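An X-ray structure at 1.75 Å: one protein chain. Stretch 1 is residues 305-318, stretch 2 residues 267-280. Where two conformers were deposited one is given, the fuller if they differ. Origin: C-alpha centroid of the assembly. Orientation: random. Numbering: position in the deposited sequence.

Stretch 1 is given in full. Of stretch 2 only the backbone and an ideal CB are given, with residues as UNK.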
# COMPACT_ATOMS: atom_id res chain seq x y z
N SER A 305 -7.24 3.51 5.97
CA SER A 305 -6.32 3.15 4.88
C SER A 305 -5.28 2.13 5.34
O SER A 305 -4.85 1.29 4.56
CB SER A 305 -5.65 4.37 4.24
OG SER A 305 -4.64 4.94 5.07
N ALA A 306 -4.89 2.21 6.62
CA ALA A 306 -3.95 1.25 7.20
C ALA A 306 -4.58 -0.13 7.25
O ALA A 306 -3.95 -1.14 6.94
CB ALA A 306 -3.52 1.70 8.59
N THR A 307 -5.86 -0.17 7.64
CA THR A 307 -6.59 -1.43 7.75
C THR A 307 -6.85 -2.04 6.36
O THR A 307 -6.67 -3.25 6.18
CB THR A 307 -7.87 -1.24 8.60
OG1 THR A 307 -7.48 -0.89 9.94
CG2 THR A 307 -8.69 -2.52 8.66
N ALA A 308 -7.23 -1.22 5.39
CA ALA A 308 -7.42 -1.70 4.01
C ALA A 308 -6.13 -2.33 3.46
O ALA A 308 -6.16 -3.42 2.88
CB ALA A 308 -7.88 -0.58 3.11
N THR A 309 -5.01 -1.65 3.67
CA THR A 309 -3.69 -2.11 3.23
C THR A 309 -3.31 -3.44 3.90
O THR A 309 -2.82 -4.37 3.24
CB THR A 309 -2.63 -1.02 3.47
OG1 THR A 309 -3.05 0.19 2.82
CG2 THR A 309 -1.27 -1.41 2.91
N ALA A 310 -3.55 -3.54 5.21
CA ALA A 310 -3.28 -4.77 5.96
C ALA A 310 -4.12 -5.95 5.47
O ALA A 310 -3.64 -7.09 5.42
CB ALA A 310 -3.47 -4.55 7.46
N VAL A 311 -5.38 -5.68 5.12
CA VAL A 311 -6.24 -6.73 4.57
C VAL A 311 -5.62 -7.31 3.30
O VAL A 311 -5.53 -8.54 3.16
CB VAL A 311 -7.70 -6.25 4.34
CG1 VAL A 311 -8.47 -7.26 3.47
CG2 VAL A 311 -8.42 -6.06 5.68
N CYS A 312 -5.20 -6.44 2.38
CA CYS A 312 -4.54 -6.89 1.14
C CYS A 312 -3.30 -7.74 1.44
O CYS A 312 -3.09 -8.78 0.80
CB CYS A 312 -4.17 -5.70 0.25
SG CYS A 312 -5.60 -4.80 -0.37
N GLY A 313 -2.50 -7.29 2.41
CA GLY A 313 -1.28 -7.99 2.81
C GLY A 313 -1.55 -9.38 3.37
O GLY A 313 -0.86 -10.34 3.02
N ILE A 314 -2.54 -9.48 4.24
CA ILE A 314 -2.91 -10.76 4.84
C ILE A 314 -3.43 -11.70 3.73
O ILE A 314 -3.04 -12.86 3.65
CB ILE A 314 -3.95 -10.58 5.97
CG1 ILE A 314 -3.33 -9.81 7.15
CG2 ILE A 314 -4.48 -11.94 6.45
CD1 ILE A 314 -4.36 -9.35 8.18
N HIS A 315 -4.30 -11.17 2.87
CA HIS A 315 -4.84 -11.95 1.76
C HIS A 315 -3.72 -12.52 0.89
O HIS A 315 -3.72 -13.71 0.54
CB HIS A 315 -5.80 -11.09 0.91
CG HIS A 315 -6.42 -11.84 -0.22
ND1 HIS A 315 -7.63 -12.49 -0.12
CD2 HIS A 315 -5.98 -12.06 -1.48
CE1 HIS A 315 -7.92 -13.07 -1.27
NE2 HIS A 315 -6.93 -12.83 -2.12
N GLU A 316 -2.75 -11.67 0.56
CA GLU A 316 -1.60 -12.08 -0.23
C GLU A 316 -0.76 -13.18 0.43
O GLU A 316 -0.47 -14.20 -0.19
CB GLU A 316 -0.72 -10.87 -0.59
CG GLU A 316 0.43 -11.19 -1.54
CD GLU A 316 -0.04 -11.74 -2.89
OE1 GLU A 316 0.76 -12.45 -3.53
OE2 GLU A 316 -1.19 -11.46 -3.30
N MET A 317 -0.38 -12.97 1.69
CA MET A 317 0.47 -13.93 2.40
C MET A 317 -0.19 -15.31 2.53
O MET A 317 0.49 -16.34 2.48
CB MET A 317 0.84 -13.42 3.79
CG MET A 317 1.90 -14.27 4.51
SD MET A 317 3.60 -13.85 4.04
CE MET A 317 3.83 -14.85 2.58
N LEU A 318 -1.51 -15.31 2.70
CA LEU A 318 -2.29 -16.53 2.88
C LEU A 318 -2.25 -17.45 1.67
O LEU A 318 -2.53 -18.65 1.77
CB LEU A 318 -3.75 -16.20 3.23
CG LEU A 318 -4.21 -16.37 4.69
CD1 LEU A 318 -3.08 -16.31 5.72
CD2 LEU A 318 -5.32 -15.38 5.01
N UNK A 267 10.91 -14.14 5.44
CA UNK A 267 9.89 -13.12 5.16
C UNK A 267 8.53 -13.50 5.73
O UNK A 267 7.77 -12.64 6.17
CB UNK A 267 9.77 -12.89 3.65
N UNK A 268 8.21 -14.80 5.71
CA UNK A 268 6.98 -15.27 6.33
C UNK A 268 7.02 -15.02 7.84
O UNK A 268 6.05 -14.56 8.43
CB UNK A 268 6.77 -16.76 6.04
N UNK A 269 8.17 -15.30 8.47
CA UNK A 269 8.31 -15.05 9.90
C UNK A 269 8.21 -13.55 10.21
O UNK A 269 7.53 -13.15 11.17
CB UNK A 269 9.64 -15.61 10.41
N UNK A 270 8.84 -12.73 9.38
CA UNK A 270 8.76 -11.27 9.53
C UNK A 270 7.32 -10.79 9.38
O UNK A 270 6.87 -9.93 10.15
CB UNK A 270 9.65 -10.57 8.50
N UNK A 271 6.60 -11.36 8.41
CA UNK A 271 5.17 -11.10 8.26
C UNK A 271 4.39 -11.44 9.52
O UNK A 271 3.54 -10.66 9.96
CB UNK A 271 4.61 -11.90 7.08
N UNK A 272 4.64 -12.62 10.08
CA UNK A 272 3.91 -13.06 11.26
C UNK A 272 4.13 -12.07 12.41
O UNK A 272 3.18 -11.68 13.09
CB UNK A 272 4.35 -14.47 11.67
N UNK A 273 5.37 -11.63 12.58
CA UNK A 273 5.70 -10.65 13.62
C UNK A 273 4.93 -9.35 13.46
O UNK A 273 4.24 -8.90 14.38
CB UNK A 273 7.20 -10.36 13.61
N UNK A 274 5.04 -8.75 12.27
CA UNK A 274 4.41 -7.44 12.01
C UNK A 274 2.89 -7.51 12.04
O UNK A 274 2.22 -6.60 12.53
CB UNK A 274 4.86 -6.90 10.65
N UNK A 275 2.33 -8.60 11.52
CA UNK A 275 0.88 -8.75 11.44
C UNK A 275 0.28 -9.00 12.82
O UNK A 275 -0.75 -8.41 13.17
CB UNK A 275 0.51 -9.89 10.49
N UNK A 276 0.94 -9.83 13.62
CA UNK A 276 0.43 -10.12 14.97
C UNK A 276 0.47 -8.86 15.82
O UNK A 276 -0.44 -8.60 16.59
CB UNK A 276 1.24 -11.23 15.64
N UNK A 277 1.52 -8.07 15.64
CA UNK A 277 1.66 -6.78 16.33
C UNK A 277 0.47 -5.87 16.00
O UNK A 277 -0.14 -5.28 16.90
CB UNK A 277 2.97 -6.10 15.94
N UNK A 278 0.13 -5.80 14.71
CA UNK A 278 -0.97 -4.99 14.22
C UNK A 278 -2.29 -5.51 14.77
O UNK A 278 -3.06 -4.75 15.37
CB UNK A 278 -0.99 -4.98 12.69
N UNK A 279 -2.53 -6.82 14.62
CA UNK A 279 -3.78 -7.42 15.07
C UNK A 279 -4.03 -7.18 16.56
O UNK A 279 -5.15 -6.87 16.96
CB UNK A 279 -3.77 -8.92 14.78
N UNK A 280 -2.96 -7.30 17.35
CA UNK A 280 -3.06 -7.15 18.81
C UNK A 280 -3.39 -5.73 19.26
O UNK A 280 -3.83 -5.52 20.40
CB UNK A 280 -1.75 -7.59 19.46

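Both stretches are helical, and their N-to-C directions lie 142° apart, so the start of stretch 2 meets the end of stretch 1. The axes come no closer than 11.7 Å. That spacing leaves room for large side chains on stretch 2 wherever stretch 1 offers only alanine or glycine.

Position 267 points its CB sideways, with nothing of stretch 1 within 5.5 Å. Geometry asks little, and many helix formers would serve; the residue is Gln267, whose OE1 is hydrogen-bonded elsewhere in the structure.

Position 268 also points sideways, but its ideal CB lies 4.7 Å from Met317 SD. A thioether offers no strong donor or acceptor, so a medium aliphatic such as Val, Ile, Leu or Met fits. It is Ile268, with chi1 m and chi2 t, and its CG1 packs 3.7 Å from Met317 CE.

Positions 269 and 270 are out of reach, and stretch 1 leaves them undetermined; they are Ile269 and Leu270.

Position 271 is the tightest. Its CB points toward stretch 1 and sits 3.8 Å from Met317 SD, while beyond it Gly313 has no side chain to fill the gap. A long or flat apolar group, Leu, Met or Phe, could reach in beside the thioether. Phe271 takes the place with chi1 t, sending its ring to the other helix. Met317 CG lies over one face, 3.5 Å from the centroid of the Phe271 ring in a CH-pi contact, and Met317 SD follows at 4.1 Å from the same centroid. Ile314 CA meets the ring edge, 4.0 Å from Phe271 CZ, and Phe271 CE1 comes within 3.8 Å of Gly313 O.

Position 272 points sideways into space that stretch 1 leaves open, and Lys272 uses it. Positions 273 and 274 are out of reach; they are Gly273, at helical phi/psi angles that need no glycine, and Met274.

Position 275 points toward stretch 1, its ideal CB 5.1 Å from Ile314 CG1, and its CA is 7.9 Å from Ile314 CA. Ala, Ser, Thr or Val would suit this modest gap. Thr275 turns its methyl to the contact, CG2 lying 3.9 Å from Ile314 CG1, while its OG1 donates a hydrogen bond to Phe271 O at 2.8 Å, satisfying the hydroxyl within its own helix.

Positions 276 and 277 are out of reach: Asn276 and Tyr277.

Position 278 points toward stretch 1, yet its ideal CB has nothing of that helix within 5.5 Å. Ala306 and Ala310 present only methyls, so a long apolar side chain is wanted: Phe, Leu or Met. Phe278, again chi1 t, spans the space, bringing CE2 to 3.7 Å from Ala310 CB and CZ to 3.9 Å from Ala306 O. Thr307 OG1 lies at the ring edge, 4.2 Å from Phe278 CZ.

Position 279 points sideways, but a branched aliphatic could bend back to the Ile314 tip. Leu279 does so, CD2 reaching 4.5 Å from Ile314 CD1.

Position 280 is out of reach, and Asn280 bonds elsewhere in the structure.

Stretch 2 267-280: QIILFKGMTNYFLN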
# COMPACT_ATOMS: atom_id res chain seq x y z
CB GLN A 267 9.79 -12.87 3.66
CG GLN A 267 11.06 -12.29 3.06
CD GLN A 267 11.01 -12.25 1.54
OE1 GLN A 267 10.88 -13.29 0.90
NE2 GLN A 267 11.15 -11.05 0.97
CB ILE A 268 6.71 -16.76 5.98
CG1 ILE A 268 6.19 -16.87 4.54
CG2 ILE A 268 5.72 -17.40 6.97
CD1 ILE A 268 6.08 -18.30 4.01
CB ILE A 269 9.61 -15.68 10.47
CG1 ILE A 269 9.57 -17.22 10.35
CG2 ILE A 269 9.83 -15.27 11.93
CD1 ILE A 269 8.31 -17.89 10.87
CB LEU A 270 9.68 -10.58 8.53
CG LEU A 270 10.07 -9.14 8.88
CD1 LEU A 270 10.91 -9.09 10.17
CD2 LEU A 270 10.81 -8.51 7.73
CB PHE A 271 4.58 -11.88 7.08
CG PHE A 271 3.06 -11.90 7.06
CD1 PHE A 271 2.35 -10.92 6.36
CD2 PHE A 271 2.34 -12.90 7.74
CE1 PHE A 271 0.94 -10.94 6.34
CE2 PHE A 271 0.94 -12.92 7.72
CZ PHE A 271 0.24 -11.93 7.02
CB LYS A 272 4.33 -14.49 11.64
CG LYS A 272 3.69 -15.57 10.73
CD LYS A 272 4.52 -16.88 10.66
CE LYS A 272 4.58 -17.64 11.99
NZ LYS A 272 3.29 -18.21 12.46
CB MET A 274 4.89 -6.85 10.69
CG MET A 274 6.39 -6.58 10.62
SD MET A 274 6.85 -5.40 9.35
CE MET A 274 6.27 -3.85 10.06
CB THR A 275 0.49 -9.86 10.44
OG1 THR A 275 1.08 -9.55 9.17
CG2 THR A 275 -1.02 -9.95 10.27
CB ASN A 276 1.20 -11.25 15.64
CG ASN A 276 1.00 -12.59 14.93
OD1 ASN A 276 0.32 -12.66 13.91
ND2 ASN A 276 1.61 -13.65 15.47
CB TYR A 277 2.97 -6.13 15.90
CG TYR A 277 3.27 -4.81 16.58
CD1 TYR A 277 4.08 -4.76 17.72
CD2 TYR A 277 2.75 -3.62 16.07
CE1 TYR A 277 4.36 -3.54 18.34
CE2 TYR A 277 3.02 -2.40 16.68
CZ TYR A 277 3.82 -2.37 17.82
OH TYR A 277 4.09 -1.16 18.42
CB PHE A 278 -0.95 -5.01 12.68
CG PHE A 278 -1.88 -4.03 12.01
CD1 PHE A 278 -1.47 -2.73 11.75
CD2 PHE A 278 -3.15 -4.44 11.60
CE1 PHE A 278 -2.33 -1.82 11.11
CE2 PHE A 278 -4.01 -3.53 10.95
CZ PHE A 278 -3.60 -2.23 10.71
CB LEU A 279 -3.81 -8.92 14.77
CG LEU A 279 -3.81 -9.32 13.29
CD1 LEU A 279 -3.77 -10.85 13.17
CD2 LEU A 279 -5.01 -8.74 12.54
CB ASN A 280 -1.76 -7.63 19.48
CG ASN A 280 -1.65 -9.14 19.51
OD1 ASN A 280 -2.63 -9.85 19.32
ND2 ASN A 280 -0.45 -9.63 19.75
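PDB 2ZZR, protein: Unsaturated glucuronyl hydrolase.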